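PDB 2PD2: hypothetical protein ST0148 from Sulfolobus tokodaii, which is of unknown function but belongs to the DsrE/DsrF-like family, whose better-known members take part in sulfur transfer. Local coordinates for residues K42-D47 against P83-V88; S52-L57 against I62-C67. All blocks are in the same frame, centred on the assembly; numbering follows the deposited sequence.

Interaction 1. Residues K42-D47 against P83-V88; sequences KALLKD and PGIKIV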
loop_
_atom_site.group_PDB
_atom_site.type_symbol
_atom_site.label_atom_id
_atom_site.label_comp_id
_atom_site.label_asym_id
_atom_site.label_seq_id
_atom_site.Cartn_x
_atom_site.Cartn_y
_atom_site.Cartn_z
ATOM N N LYS A 42 10.527 -13.196 -6.330
ATOM C CA LYS A 42 11.736 -13.472 -7.093
ATOM C C LYS A 42 12.987 -12.894 -6.445
ATOM O O LYS A 42 14.098 -13.353 -6.710
ATOM C CB LYS A 42 11.593 -12.951 -8.523
ATOM C CG LYS A 42 10.555 -13.710 -9.336
ATOM C CD LYS A 42 10.475 -13.208 -10.769
ATOM C CE LYS A 42 9.927 -11.794 -10.850
ATOM N NZ LYS A 42 9.908 -11.311 -12.266
ATOM N N ALA A 43 12.808 -11.899 -5.583
ATOM C CA ALA A 43 13.945 -11.292 -4.918
ATOM C C ALA A 43 14.577 -12.246 -3.912
ATOM O O ALA A 43 15.696 -12.011 -3.463
ATOM C CB ALA A 43 13.528 -9.993 -4.220
ATOM N N LEU A 44 13.874 -13.321 -3.559
ATOM C CA LEU A 44 14.419 -14.279 -2.594
ATOM C C LEU A 44 15.174 -15.435 -3.253
ATOM O O LEU A 44 15.553 -16.396 -2.585
ATOM C CB LEU A 44 13.302 -14.841 -1.697
ATOM C CG LEU A 44 12.491 -13.806 -0.913
ATOM C CD1 LEU A 44 11.489 -14.509 -0.015
ATOM C CD2 LEU A 44 13.423 -12.936 -0.089
ATOM N N LEU A 45 15.381 -15.351 -4.561
ATOM C CA LEU A 45 16.111 -16.395 -5.271
ATOM C C LEU A 45 17.595 -16.330 -4.907
ATOM O O LEU A 45 18.117 -15.261 -4.594
ATOM C CB LEU A 45 15.928 -16.230 -6.781
ATOM C CG LEU A 45 14.572 -16.710 -7.306
ATOM C CD1 LEU A 45 14.350 -16.242 -8.730
ATOM C CD2 LEU A 45 14.522 -18.224 -7.221
ATOM N N LYS A 46 18.270 -17.475 -4.944
ATOM C CA LYS A 46 19.691 -17.528 -4.608
ATOM C C LYS A 46 20.576 -16.665 -5.504
ATOM O O LYS A 46 21.618 -16.177 -5.066
ATOM C CB LYS A 46 20.189 -18.976 -4.649
ATOM C CG LYS A 46 19.842 -19.787 -3.413
ATOM C CD LYS A 46 20.242 -21.244 -3.583
ATOM C CE LYS A 46 20.003 -22.035 -2.311
ATOM N NZ LYS A 46 20.364 -23.473 -2.468
ATOM N N ASP A 47 20.171 -16.480 -6.757
ATOM C CA ASP A 47 20.956 -15.676 -7.685
ATOM C C ASP A 47 20.398 -14.256 -7.807
ATOM O O ASP A 47 20.760 -13.507 -8.717
ATOM C CB ASP A 47 21.005 -16.362 -9.057
ATOM C CG ASP A 47 19.643 -16.458 -9.713
ATOM O OD1 ASP A 47 18.648 -16.698 -8.997
ATOM O OD2 ASP A 47 19.567 -16.307 -10.949
ATOM N N PRO A 83 18.899 -19.457 1.708
ATOM C CA PRO A 83 18.770 -20.252 2.935
ATOM C C PRO A 83 18.410 -19.388 4.139
ATOM O O PRO A 83 18.931 -18.288 4.295
ATOM C CB PRO A 83 20.153 -20.887 3.079
ATOM C CG PRO A 83 20.613 -21.019 1.648
ATOM C CD PRO A 83 20.210 -19.681 1.073
ATOM N N GLY A 84 17.522 -19.887 4.992
ATOM C CA GLY A 84 17.137 -19.118 6.163
ATOM C C GLY A 84 15.870 -18.314 5.948
ATOM O O GLY A 84 15.459 -17.532 6.808
ATOM N N ILE A 85 15.254 -18.500 4.787
ATOM C CA ILE A 85 14.017 -17.814 4.447
ATOM C C ILE A 85 12.841 -18.618 5.003
ATOM O O ILE A 85 12.787 -19.832 4.830
ATOM C CB ILE A 85 13.843 -17.715 2.901
ATOM C CG1 ILE A 85 14.812 -16.681 2.319
ATOM C CG2 ILE A 85 12.405 -17.388 2.550
ATOM C CD1 ILE A 85 14.712 -15.324 2.939
ATOM N N LYS A 86 11.908 -17.955 5.678
ATOM C CA LYS A 86 10.730 -18.654 6.185
ATOM C C LYS A 86 9.661 -18.510 5.116
ATOM O O LYS A 86 9.679 -17.556 4.343
ATOM C CB LYS A 86 10.232 -18.051 7.503
ATOM C CG LYS A 86 11.012 -18.510 8.727
ATOM C CD LYS A 86 12.486 -18.178 8.574
ATOM C CE LYS A 86 13.251 -18.413 9.848
ATOM N NZ LYS A 86 14.690 -18.090 9.648
ATOM N N ILE A 87 8.746 -19.471 5.065
ATOM C CA ILE A 87 7.672 -19.467 4.084
ATOM C C ILE A 87 6.322 -19.601 4.782
ATOM O O ILE A 87 6.210 -20.301 5.782
ATOM C CB ILE A 87 7.826 -20.657 3.110
ATOM C CG1 ILE A 87 9.109 -20.498 2.292
ATOM C CG2 ILE A 87 6.615 -20.755 2.204
ATOM C CD1 ILE A 87 9.491 -21.746 1.521
ATOM N N VAL A 88 5.306 -18.917 4.263
ATOM C CA VAL A 88 3.963 -19.021 4.820
ATOM C C VAL A 88 3.056 -19.472 3.688
ATOM O O VAL A 88 3.377 -19.278 2.513
ATOM C CB VAL A 88 3.450 -17.676 5.400
ATOM C CG1 VAL A 88 4.296 -17.282 6.593
ATOM C CG2 VAL A 88 3.470 -16.584 4.330
#
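Leu44 and Ile85 meet where two loops pack beside the edge of the parallel sheet of this DsrE/DsrF-like alpha/beta fold, over Ile64 of strand 63-67. Segment 42-47 leaves a short 3-10 turn on the way from strand 31-36 to helix 51-59. Segment 83-88 runs into strand 86-88, at one edge of the sheet within this chain.

The apolar contact is made by branch ends. Leu44 CD1 lies 4.0 Å from Ile85 CG2, and Leu44 CD2 lies 4.1 Å from Ile85 CD1. Each methyl of the leucine fork thus has its own methyl on the isoleucine. In Ile85 the branch CG2 stands anti to the backbone N, while CG1 (chi1 -73°) lies beside that N and carries CD1 to the second leucine methyl. Both side chains also touch Ile64.

Further out, Lys46 and Pro83 form a more exposed contact. The lysine chain is extended beyond CG and crosses the proline ring at about a right angle. Its aliphatic part does the touching, and its ammonium group hydrogen-bonds to the backbone carbonyl of Asp79.

The polar part lies within and around the segments. Backbone bonds tie Leu44 to Ile82 and Lys46 to Gln80. Lys86 NZ bonds to Gly84 O at 3.0 Å, from above the carbonyl plane. At the Lys46-Pro83 contact, Lys46 CE sits 4.1 Å from both Pro83 CD and Pro83 CG.

Interaction 2. Residues S52-L57 against I62-C67; sequences SIIEDL and ILIVGC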
loop_
_atom_site.group_PDB
_atom_site.type_symbol
_atom_site.label_atom_id
_atom_site.label_comp_id
_atom_site.label_asym_id
_atom_site.label_seq_id
_atom_site.Cartn_x
_atom_site.Cartn_y
_atom_site.Cartn_z
ATOM N N SER A 52 22.528 -9.990 -1.232
ATOM C CA SER A 52 23.380 -9.451 -0.176
ATOM C C SER A 52 22.619 -8.522 0.765
ATOM O O SER A 52 22.892 -8.479 1.965
ATOM C CB SER A 52 24.585 -8.723 -0.782
ATOM O OG SER A 52 24.178 -7.609 -1.554
ATOM N N ILE A 53 21.657 -7.780 0.228
ATOM C CA ILE A 53 20.876 -6.880 1.062
ATOM C C ILE A 53 19.945 -7.703 1.961
ATOM O O ILE A 53 19.803 -7.420 3.152
ATOM C CB ILE A 53 20.054 -5.906 0.195
ATOM C CG1 ILE A 53 21.007 -5.055 -0.656
ATOM C CG2 ILE A 53 19.188 -5.027 1.080
ATOM C CD1 ILE A 53 20.316 -4.062 -1.580
ATOM N N ILE A 54 19.314 -8.722 1.389
ATOM C CA ILE A 54 18.421 -9.591 2.149
ATOM C C ILE A 54 19.191 -10.278 3.281
ATOM O O ILE A 54 18.709 -10.378 4.411
ATOM C CB ILE A 54 17.799 -10.655 1.230
ATOM C CG1 ILE A 54 16.800 -9.982 0.287
ATOM C CG2 ILE A 54 17.117 -11.748 2.053
ATOM C CD1 ILE A 54 16.300 -10.886 -0.799
ATOM N N GLU A 55 20.396 -10.744 2.969
ATOM C CA GLU A 55 21.235 -11.412 3.955
ATOM C C GLU A 55 21.609 -10.451 5.077
ATOM O O GLU A 55 21.709 -10.848 6.239
ATOM C CB GLU A 55 22.492 -11.964 3.279
ATOM C CG GLU A 55 22.194 -13.011 2.220
ATOM C CD GLU A 55 23.446 -13.515 1.528
ATOM O OE1 GLU A 55 24.244 -12.677 1.057
ATOM O OE2 GLU A 55 23.627 -14.746 1.448
ATOM N N ASP A 56 21.807 -9.182 4.732
ATOM C CA ASP A 56 22.141 -8.173 5.733
ATOM C C ASP A 56 20.949 -7.943 6.675
ATOM O O ASP A 56 21.128 -7.785 7.883
ATOM C CB ASP A 56 22.532 -6.857 5.052
ATOM C CG ASP A 56 22.860 -5.758 6.047
ATOM O OD1 ASP A 56 23.759 -5.957 6.896
ATOM O OD2 ASP A 56 22.219 -4.689 5.978
ATOM N N LEU A 57 19.738 -7.927 6.123
ATOM C CA LEU A 57 18.539 -7.736 6.937
ATOM C C LEU A 57 18.406 -8.914 7.904
ATOM O O LEU A 57 18.030 -8.746 9.066
ATOM C CB LEU A 57 17.289 -7.650 6.050
ATOM C CG LEU A 57 17.199 -6.462 5.079
ATOM C CD1 LEU A 57 15.896 -6.533 4.297
ATOM C CD2 LEU A 57 17.276 -5.151 5.848
ATOM N N ILE A 62 16.073 -9.448 11.229
ATOM C CA ILE A 62 14.794 -9.153 10.604
ATOM C C ILE A 62 14.246 -10.456 10.012
ATOM O O ILE A 62 14.981 -11.214 9.381
ATOM C CB ILE A 62 14.975 -8.071 9.514
ATOM C CG1 ILE A 62 15.272 -6.727 10.194
ATOM C CG2 ILE A 62 13.733 -7.965 8.645
ATOM C CD1 ILE A 62 15.578 -5.588 9.241
ATOM N N LEU A 63 12.965 -10.731 10.247
ATOM C CA LEU A 63 12.341 -11.950 9.735
ATOM C C LEU A 63 11.932 -11.773 8.277
ATOM O O LEU A 63 11.098 -10.913 7.960
ATOM C CB LEU A 63 11.105 -12.306 10.579
ATOM C CG LEU A 63 10.304 -13.551 10.174
ATOM C CD1 LEU A 63 11.221 -14.784 10.190
ATOM C CD2 LEU A 63 9.129 -13.743 11.140
ATOM N N ILE A 64 12.518 -12.576 7.394
ATOM C CA ILE A 64 12.215 -12.504 5.963
ATOM C C ILE A 64 11.290 -13.658 5.598
ATOM O O ILE A 64 11.651 -14.822 5.752
ATOM C CB ILE A 64 13.496 -12.590 5.098
ATOM C CG1 ILE A 64 14.477 -11.478 5.493
ATOM C CG2 ILE A 64 13.131 -12.472 3.623
ATOM C CD1 ILE A 64 13.899 -10.057 5.389
ATOM N N VAL A 65 10.101 -13.325 5.100
ATOM C CA VAL A 65 9.096 -14.330 4.765
ATOM C C VAL A 65 8.644 -14.317 3.307
ATOM O O VAL A 65 8.343 -13.263 2.746
ATOM C CB VAL A 65 7.852 -14.146 5.682
ATOM C CG1 VAL A 65 6.718 -15.043 5.234
ATOM C CG2 VAL A 65 8.225 -14.459 7.124
ATOM N N GLY A 66 8.585 -15.500 2.703
ATOM C CA GLY A 66 8.148 -15.610 1.320
ATOM C C GLY A 66 6.798 -16.303 1.210
ATOM O O GLY A 66 6.509 -17.237 1.962
ATOM N N CYS A 67 5.970 -15.848 0.273
ATOM C CA CYS A 67 4.640 -16.417 0.060
ATOM C C CYS A 67 4.672 -17.691 -0.789
ATOM O O CYS A 67 5.167 -17.680 -1.914
ATOM C CB CYS A 67 3.736 -15.377 -0.615
ATOM S SG CYS A 67 2.165 -16.038 -1.231
#
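Ile62 meets Leu57 through both backbone and side chain, just before strand 63-67 begins. Its N-H bonds to Leu57 O with an N-O distance of 3.0 Å and an N-H...O angle of 154°. The donor is tilted 26° from the carbonyl plane. This bond ties helix 51-59 to the start of the strand across a short connection.

The side chain of Ile62 leans over the same peptide. Ile62 CB is 3.2 Å from Leu57 O, a close approach beside the hydrogen bond. CG1 of Ile62 lies anti to its carbonyl carbon (chi1 -71°), and the chain is extended beyond CG1 and reaches across toward the Leu57 side chain. Its tip, Ile62 CD1, packs on Leu57 CD2 at 3.8 Å. The two side chains cross at a slant.

Leu63 points away from the helix, and its side chain touches Glu33 and Lys86 of the strands on either side.

Ile64 turns back to the helix and meets two residues one turn apart. Its CD1 lies 4.2 Å from Leu57 CD1, with the side chains at about a right angle. Its other branch, Ile64 CG2, lies 4.3 Å from Ile54 CG2. CD1 is bent out of an extended path and reaches Leu57, while CG2 faces Ile54. Leu57 also packs on Leu17, Val20 and Ile21 of helix 13-26; its buried side chain therefore lies among helix 13-26, Ile62 and Ile64.

Farther along, Cys67 ends the strand at the N-cap position of helix 68-73, where its side chain caps a backbone N. Strand 31-36, helix 51-59 and strand 63-67 together form a beta-alpha-beta unit, and this contact packs its helix on its second strand.

How the interactions relate
Interaction 2 belongs to the core: all four of its touching residues are buried. Interaction 1 is partly buried, grading from Leu44 inside to Lys46 and Pro83 at the surface. Their centres are about 8 Å apart. Both reach the same sheet, because strands 63-67 and 86-88 are neighbours in it. Lys86 O to Gly66 N, at 2.8 Å, is a probable hydrogen bond between them. Interaction 2 joins a helix to a strand by a backbone bond as well as methyl packing. Interaction 1 joins two loop regions by side-chain packing alone. Leu44 of interaction 1 also touches Ile54 of interaction 2, so the apolar packing runs on from one contact to the other.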